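Local coordinates for 2-aminomuconate 6-semialdehyde dehydrogenase (PDB 4U3W), which probably oxidises the aldehyde group of 2-aminomuconate 6-semialdehyde to a carboxylate, at residues A[314-319]-A[416-421]; A[359-364]-A[391-396]. One frame throughout, in Å; residues are numbered along the deposited sequence.

Interaction 1: A[314-319]-A[416-421]; sequences VERPIF and IAPFDD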
# COMPACT_ATOMS: atom_id res chain seq x y z
N VAL A 314 -14.01 36.82 -1.65
CA VAL A 314 -14.32 37.03 -0.23
C VAL A 314 -15.83 37.17 -0.09
O VAL A 314 -16.47 37.88 -0.86
CB VAL A 314 -13.59 38.27 0.32
CG1 VAL A 314 -13.91 38.51 1.81
CG2 VAL A 314 -12.07 38.13 0.11
N GLU A 315 -16.40 36.45 0.88
CA GLU A 315 -17.84 36.48 1.05
C GLU A 315 -18.27 37.92 1.39
O GLU A 315 -17.62 38.60 2.20
CB GLU A 315 -18.28 35.49 2.14
CG GLU A 315 -19.75 35.20 2.09
CD GLU A 315 -20.16 34.15 3.17
OE1 GLU A 315 -19.27 33.52 3.78
OE2 GLU A 315 -21.36 34.02 3.38
N ARG A 316 -19.36 38.37 0.77
CA ARG A 316 -19.69 39.80 0.77
C ARG A 316 -19.74 40.49 2.17
O ARG A 316 -19.28 41.61 2.27
CB ARG A 316 -21.03 40.02 0.03
CG ARG A 316 -21.28 41.47 -0.37
CD ARG A 316 -22.58 41.60 -1.13
NE ARG A 316 -22.58 40.81 -2.36
CZ ARG A 316 -22.03 41.21 -3.50
NH1 ARG A 316 -21.39 42.37 -3.57
NH2 ARG A 316 -22.10 40.44 -4.57
N PRO A 317 -20.26 39.83 3.24
CA PRO A 317 -20.31 40.62 4.49
C PRO A 317 -18.94 41.07 5.07
O PRO A 317 -18.92 42.03 5.84
CB PRO A 317 -21.00 39.67 5.48
CG PRO A 317 -21.80 38.77 4.64
CD PRO A 317 -20.98 38.55 3.39
N ILE A 318 -17.83 40.43 4.71
CA ILE A 318 -16.55 40.90 5.21
C ILE A 318 -15.66 41.47 4.10
O ILE A 318 -14.48 41.74 4.33
CB ILE A 318 -15.75 39.76 5.92
CG1 ILE A 318 -15.60 38.53 5.02
CG2 ILE A 318 -16.39 39.36 7.27
CD1 ILE A 318 -14.45 37.62 5.44
N PHE A 319 -16.22 41.64 2.90
CA PHE A 319 -15.39 42.02 1.73
C PHE A 319 -14.67 43.36 1.94
O PHE A 319 -13.45 43.44 1.81
CB PHE A 319 -16.27 42.05 0.46
CG PHE A 319 -15.57 42.62 -0.77
CD1 PHE A 319 -14.69 41.85 -1.53
CD2 PHE A 319 -15.84 43.90 -1.20
CE1 PHE A 319 -14.08 42.39 -2.67
CE2 PHE A 319 -15.23 44.42 -2.32
CZ PHE A 319 -14.33 43.66 -3.06
N ILE A 416 -9.45 41.09 -5.96
CA ILE A 416 -10.41 40.62 -4.91
C ILE A 416 -11.85 40.88 -5.38
O ILE A 416 -12.16 42.01 -5.80
CB ILE A 416 -10.12 41.33 -3.55
CG1 ILE A 416 -8.59 41.33 -3.33
CG2 ILE A 416 -10.88 40.64 -2.32
CD1 ILE A 416 -8.09 41.95 -2.06
N ALA A 417 -12.72 39.86 -5.33
CA ALA A 417 -14.15 40.03 -5.67
C ALA A 417 -15.00 39.51 -4.55
O ALA A 417 -14.56 38.62 -3.83
CB ALA A 417 -14.52 39.33 -6.97
N PRO A 418 -16.22 40.07 -4.39
CA PRO A 418 -17.17 39.51 -3.42
C PRO A 418 -17.91 38.29 -3.97
O PRO A 418 -18.11 38.25 -5.19
CB PRO A 418 -18.16 40.65 -3.21
CG PRO A 418 -18.18 41.35 -4.57
CD PRO A 418 -16.76 41.24 -5.10
N PHE A 419 -18.35 37.38 -3.09
CA PHE A 419 -19.29 36.35 -3.51
C PHE A 419 -20.41 36.24 -2.47
O PHE A 419 -20.27 36.72 -1.33
CB PHE A 419 -18.57 34.99 -3.74
CG PHE A 419 -18.10 34.29 -2.49
CD1 PHE A 419 -16.84 34.58 -1.96
CD2 PHE A 419 -18.86 33.29 -1.90
CE1 PHE A 419 -16.36 33.92 -0.83
CE2 PHE A 419 -18.40 32.62 -0.74
CZ PHE A 419 -17.14 32.93 -0.20
N ASP A 420 -21.52 35.61 -2.86
CA ASP A 420 -22.66 35.48 -1.95
C ASP A 420 -22.94 34.08 -1.44
O ASP A 420 -23.47 33.93 -0.35
CB ASP A 420 -23.92 36.03 -2.63
CG ASP A 420 -23.79 37.50 -2.93
OD1 ASP A 420 -23.60 38.27 -1.95
OD2 ASP A 420 -23.80 37.86 -4.13
N ASP A 421 -22.67 33.05 -2.23
CA ASP A 421 -22.89 31.71 -1.72
C ASP A 421 -21.91 30.63 -2.22
O ASP A 421 -21.10 30.80 -3.17
CB ASP A 421 -24.34 31.26 -1.97
CG ASP A 421 -24.72 31.26 -3.43
OD1 ASP A 421 -24.28 30.34 -4.15
OD2 ASP A 421 -25.50 32.16 -3.85
O HOH W 1 -23.06 35.45 2.03
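The ends of strands 309-315 and 413-419 run parallel, with Val314 paired to Pro418 and Glu315 to Phe419. Val314 N donates to Ala417 O at 2.9 Å, nearly along the C=O axis. Val314 O accepts Phe419 N from above its carbonyl plane. Arg316 N then donates to Phe419 O at 2.8 Å. The Arg316 side chain reaches across to Pro418 and Asp420. Its CG is anti to the backbone N and its chain bends at chi3 (-61°), which brings the guanidinium side-on to Asp420. Arg316 NE meets Asp420 OD1 at 2.8 Å in a salt bridge. Arg316 NH2 meets Asp420 OD2 at 3.1 Å. Both oxygens use syn lone pairs and lie close to the guanidinium plane, so the two-point grip restrains the guanidinium, although the two planes stay 28° apart. Pro418 CB lies over one guanidinium face, offset toward the rim, and Pro418 CG is 3.5 Å from Arg316 NH1. The same proline meets Phe319: Pro418 CD lies over the ring face in a CH-pi contact, 3.8 Å from Phe319 CE1. Ile416 CG2 touches both Phe319 CE1 and Val314 CG2. On the opposite sheet face, Phe419 has chi1 72°, the crowded position between N and carbonyl carbon. Its ring thereby slides under Glu315, whose CB sits over the ring face, 3.7 Å from Phe419 CZ. The Glu315 carboxylate has two partners: OE1 takes Ala283 N, and OE2 reaches Asp420 O through a water. In this alpha/beta domain each segment leads from a sheet strand into the following helix. Ile318 is the N-cap residue of helix 319-331, which covers Val314 and Ile416. Asp421 caps helix 422-430, which packs against Phe419 on the other face, where Phe282 meets the Phe419 ring edge-to-face.

Interaction 2: A[359-364]-A[391-396]; sequences SYFRLA and MPTIWT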
# COMPACT_ATOMS: atom_id res chain seq x y z
N SER A 359 2.78 45.93 -18.18
CA SER A 359 1.81 45.92 -19.26
C SER A 359 0.47 45.31 -18.83
O SER A 359 -0.61 45.73 -19.28
CB SER A 359 2.37 45.14 -20.45
OG SER A 359 1.38 45.04 -21.45
N TYR A 360 0.51 44.29 -17.97
CA TYR A 360 -0.75 43.85 -17.38
C TYR A 360 -1.31 44.91 -16.45
O TYR A 360 -2.54 45.05 -16.35
CB TYR A 360 -0.58 42.54 -16.59
CG TYR A 360 -0.74 41.35 -17.49
CD1 TYR A 360 -2.00 40.99 -17.97
CD2 TYR A 360 0.35 40.57 -17.85
CE1 TYR A 360 -2.16 39.92 -18.81
CE2 TYR A 360 0.18 39.48 -18.69
CZ TYR A 360 -1.07 39.16 -19.16
OH TYR A 360 -1.26 38.07 -19.98
N PHE A 361 -0.45 45.65 -15.76
CA PHE A 361 -0.97 46.66 -14.83
C PHE A 361 -1.75 47.71 -15.61
O PHE A 361 -2.83 48.12 -15.18
CB PHE A 361 0.15 47.34 -14.03
CG PHE A 361 0.67 46.50 -12.88
CD1 PHE A 361 0.29 45.18 -12.75
CD2 PHE A 361 1.53 47.03 -11.95
CE1 PHE A 361 0.77 44.42 -11.71
CE2 PHE A 361 1.99 46.30 -10.92
CZ PHE A 361 1.62 44.98 -10.80
N ARG A 362 -1.21 48.10 -16.78
CA ARG A 362 -1.92 49.02 -17.65
C ARG A 362 -3.20 48.38 -18.20
O ARG A 362 -4.25 49.03 -18.28
CB ARG A 362 -1.02 49.51 -18.81
CG ARG A 362 0.15 50.39 -18.36
CD ARG A 362 0.90 51.09 -19.52
NE ARG A 362 1.53 50.17 -20.47
CZ ARG A 362 2.70 49.57 -20.27
NH1 ARG A 362 3.38 49.76 -19.14
NH2 ARG A 362 3.20 48.76 -21.21
N LEU A 363 -3.14 47.10 -18.58
CA LEU A 363 -4.36 46.43 -19.08
C LEU A 363 -5.49 46.37 -18.03
O LEU A 363 -6.66 46.59 -18.39
CB LEU A 363 -4.03 45.02 -19.56
CG LEU A 363 -5.24 44.22 -20.05
CD1 LEU A 363 -5.92 44.89 -21.23
CD2 LEU A 363 -4.90 42.78 -20.34
N ALA A 364 -5.16 46.08 -16.76
CA ALA A 364 -6.17 46.05 -15.69
C ALA A 364 -6.90 47.38 -15.62
O ALA A 364 -8.14 47.42 -15.53
CB ALA A 364 -5.55 45.72 -14.31
N MET A 391 5.76 47.49 -7.26
CA MET A 391 5.09 47.53 -5.94
C MET A 391 4.01 46.44 -5.83
O MET A 391 3.38 46.08 -6.83
CB MET A 391 4.45 48.92 -5.66
CG MET A 391 5.43 50.11 -5.52
SD MET A 391 6.81 49.86 -4.38
CE MET A 391 6.04 50.15 -2.81
N PRO A 392 3.79 45.93 -4.60
CA PRO A 392 2.64 45.05 -4.35
C PRO A 392 1.35 45.70 -4.81
O PRO A 392 1.12 46.85 -4.48
CB PRO A 392 2.61 44.90 -2.80
CG PRO A 392 3.88 45.47 -2.28
CD PRO A 392 4.49 46.34 -3.37
N THR A 393 0.50 44.98 -5.53
CA THR A 393 -0.67 45.60 -6.15
C THR A 393 -1.94 44.82 -5.82
O THR A 393 -1.92 43.61 -5.80
CB THR A 393 -0.46 45.71 -7.68
OG1 THR A 393 0.71 46.50 -7.91
CG2 THR A 393 -1.63 46.33 -8.40
N ILE A 394 -3.02 45.54 -5.50
CA ILE A 394 -4.33 44.95 -5.26
C ILE A 394 -5.36 45.63 -6.17
O ILE A 394 -5.41 46.85 -6.24
CB ILE A 394 -4.76 45.14 -3.76
CG1 ILE A 394 -3.79 44.45 -2.79
CG2 ILE A 394 -6.21 44.69 -3.51
CD1 ILE A 394 -4.06 44.95 -1.31
N TRP A 395 -6.16 44.84 -6.89
CA TRP A 395 -7.27 45.36 -7.72
C TRP A 395 -8.64 44.91 -7.19
O TRP A 395 -8.74 43.86 -6.54
CB TRP A 395 -7.16 44.87 -9.15
CG TRP A 395 -5.94 45.33 -9.88
CD1 TRP A 395 -5.39 46.58 -9.86
CD2 TRP A 395 -5.11 44.54 -10.74
NE1 TRP A 395 -4.26 46.60 -10.65
CE2 TRP A 395 -4.08 45.36 -11.21
CE3 TRP A 395 -5.16 43.21 -11.17
CZ2 TRP A 395 -3.09 44.90 -12.07
CZ3 TRP A 395 -4.19 42.74 -12.01
CH2 TRP A 395 -3.17 43.60 -12.47
N THR A 396 -9.68 45.69 -7.49
CA THR A 396 -11.06 45.22 -7.42
C THR A 396 -11.87 45.65 -8.66
O THR A 396 -11.37 46.40 -9.52
CB THR A 396 -11.79 45.75 -6.13
OG1 THR A 396 -11.71 47.17 -6.10
CG2 THR A 396 -11.16 45.21 -4.87
O HOH W 2 -2.80 48.48 -12.35
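This contact belongs to the alpha/beta fold of the aldehyde dehydrogenase family, where helix 351-366 packs on strand 393-396 of a mixed sheet. The two short axes pass 11.0 Å apart at 25°. The gap is filled chiefly by the Trp395 and Phe361 rings. No direct hydrogen bond crosses it. Trp395 and Phe361 carry the contact between them. The Trp395 chi1 of -63° sets CG beside the backbone N, and the indole reaches to the helix. Ala364 CB sits over the face of the six-membered ring, 3.5 Å from its centroid, a close CH-pi contact. Phe361 comes to the indole edge, its CD1 3.5 Å from Trp395 CZ2, with the two ring planes 86° apart. A water accepts from Trp395 NE1 and donates to Phe361 O. It thus bridges the indole N-H to a helix carbonyl. Ile409 and Val413 also touch Trp395. The far end of the Phe361 ring meets Thr393 tip to tip, Phe361 CE2 lying 3.3 Å from Thr393 OG1. That hydroxyl has polar partners of its own: Gly375 N bonds to it, and Thr393 OG1 donates to Met391 O at 2.9 Å.

Overall arrangement
Both interactions reach the same mixed sheet, in which strands 393-396 and 413-419 are neighbours. Their centres are about 20 Å apart. Interaction 2 is nested in sequence within the loop that interaction 1 closes. They touch directly: Ile416 N lies 2.9 Å from Trp395 O, a probable backbone hydrogen bond. Ile416 CD1 also packs against Ile394 CG2 at 3.6 Å. Interaction 1 joins the ends of two inner strands and is partly buried; its centre is about 31 Å from the chain centre. Interaction 2 is buried between helix and sheet; its centre is about 24 Å from the chain centre. Neither supplies a residue to the magnesium sites at Leu42 and Glu200 or Asp492 and Ser495.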